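Local coordinates for citrate lyase subunit beta-like protein (Mycobacterium tuberculosis H37Rv, PDB 6CHU) that is a magnesium-dependent lyase of the HpcH/HpaI aldolase family, works as a homotrimer, and has been linked to itaconate dissimilation and leucine catabolism, at residues 81-84 with 85-88. Numbering follows the deposited sequence.
Sequences QARD and LEAL
An i to i+3 salt bridge on the outer face of an amphipathic helix joins Arg-83 to Glu-86, whose side chains run alongside each other. Arg-83 grips side-on: NE donates to OE1 of Glu-86 at 3.0 Å, and Arg-83 NH2 donates to Glu-86 OE2 at 2.9 Å, almost straight at 179°. Both oxygens lie near the guanidinium plane, yet they are met from above the carboxylate plane, because the two flat groups are turned 37° apart. Bends at chi2 and chi3 fold the arginine back beside the helix and bring one guanidinium face over Ala-82, whose CB sits 3.6 Å from the plane and off-centre, toward the rim. Long charged chains suit this exposed side.

Helix 79-89 is the crossover between parallel strands 69-72 and 95-98 of the TIM barrel, and ordinary i to i+4 bonds build it, such as Leu-85 N to Gln-81 O at 2.9 Å. On its inward side Leu-88 sets its CG 3.5 Å from Asp-84 O and packs against Val-96 and Leu-59, where a branched hydrocarbon fills the interface. The small methyl of Ala-87 packs against Arg-56 and Arg-60 of helix 52-61, a close approach that suits alanine. Buried Asp-84 is held by a salt bridge from OD1 to Arg-56 NE and a hydrogen bond from Asn-74 ND2 to OD2, partners that would probably stabilise its negative charge. Beside Leu-85, Gln-81 gives NE2 to the carbonyl of Asn-74, tying the helix to the loop after strand 69-72.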
loop_
_atom_site.group_PDB
_atom_site.type_symbol
_atom_site.label_atom_id
_atom_site.label_comp_id
_atom_site.label_asym_id
_atom_site.label_seq_id
_atom_site.Cartn_x
_atom_site.Cartn_y
_atom_site.Cartn_z
ATOM N N GLN A 81 20.940 -9.588 -21.385
ATOM C CA GLN A 81 21.560 -8.526 -20.597
ATOM C C GLN A 81 23.078 -8.581 -20.701
ATOM O O GLN A 81 23.741 -7.538 -20.792
ATOM C CB GLN A 81 21.131 -8.595 -19.130
ATOM C CG GLN A 81 21.425 -7.270 -18.418
ATOM C CD GLN A 81 21.503 -7.402 -16.916
ATOM O OE1 GLN A 81 22.504 -7.870 -16.381
ATOM N NE2 GLN A 81 20.438 -6.989 -16.222
ATOM N N ALA A 82 23.649 -9.790 -20.708
ATOM C CA ALA A 82 25.095 -9.910 -20.858
ATOM C C ALA A 82 25.552 -9.329 -22.187
ATOM O O ALA A 82 26.555 -8.606 -22.250
ATOM C CB ALA A 82 25.519 -11.375 -20.732
ATOM N N ARG A 83 24.815 -9.625 -23.263
ATOM C CA ARG A 83 25.131 -9.047 -24.565
ATOM C C ARG A 83 24.967 -7.531 -24.552
ATOM O O ARG A 83 25.785 -6.812 -25.140
ATOM C CB ARG A 83 24.247 -9.673 -25.645
ATOM C CG ARG A 83 24.333 -11.197 -25.746
ATOM C CD ARG A 83 25.695 -11.680 -26.227
ATOM N NE ARG A 83 26.693 -11.757 -25.161
ATOM C CZ ARG A 83 26.750 -12.729 -24.251
ATOM N NH1 ARG A 83 25.853 -13.706 -24.263
ATOM N NH2 ARG A 83 27.702 -12.718 -23.324
ATOM N N ASP A 84 23.921 -7.032 -23.877
ATOM C CA ASP A 84 23.688 -5.589 -23.778
ATOM C C ASP A 84 24.869 -4.878 -23.131
ATOM O O ASP A 84 25.314 -3.826 -23.603
ATOM C CB ASP A 84 22.431 -5.298 -22.956
ATOM C CG ASP A 84 21.176 -5.864 -23.569
ATOM O OD1 ASP A 84 21.158 -6.142 -24.789
ATOM O OD2 ASP A 84 20.206 -6.026 -22.808
ATOM N N LEU A 85 25.350 -5.410 -22.009
ATOM C CA LEU A 85 26.443 -4.741 -21.307
ATOM C C LEU A 85 27.717 -4.750 -22.134
ATOM O O LEU A 85 28.491 -3.778 -22.106
ATOM C CB LEU A 85 26.664 -5.397 -19.944
ATOM C CG LEU A 85 25.490 -5.296 -18.965
ATOM C CD1 LEU A 85 25.892 -5.871 -17.612
ATOM C CD2 LEU A 85 25.003 -3.861 -18.806
ATOM N N GLU A 86 27.947 -5.819 -22.896
ATOM C CA GLU A 86 29.087 -5.821 -23.803
ATOM C C GLU A 86 28.955 -4.722 -24.849
ATOM O O GLU A 86 29.922 -4.003 -25.130
ATOM C CB GLU A 86 29.226 -7.186 -24.465
ATOM C CG GLU A 86 29.662 -8.262 -23.500
ATOM C CD GLU A 86 29.394 -9.661 -24.024
ATOM O OE1 GLU A 86 28.911 -9.796 -25.170
ATOM O OE2 GLU A 86 29.660 -10.624 -23.280
ATOM N N ALA A 87 27.762 -4.565 -25.427
ATOM C CA ALA A 87 27.568 -3.523 -26.429
ATOM C C ALA A 87 27.734 -2.136 -25.824
ATOM O O ALA A 87 28.303 -1.237 -26.460
ATOM C CB ALA A 87 26.191 -3.665 -27.079
ATOM N N LEU A 88 27.258 -1.949 -24.589
ATOM C CA LEU A 88 27.339 -0.649 -23.931
ATOM C C LEU A 88 28.774 -0.222 -23.677
ATOM O O LEU A 88 29.048 0.980 -23.553
ATOM C CB LEU A 88 26.592 -0.695 -22.610
ATOM C CG LEU A 88 25.102 -0.422 -22.708
ATOM C CD1 LEU A 88 24.423 -0.813 -21.398
ATOM C CD2 LEU A 88 24.893 1.059 -23.028
#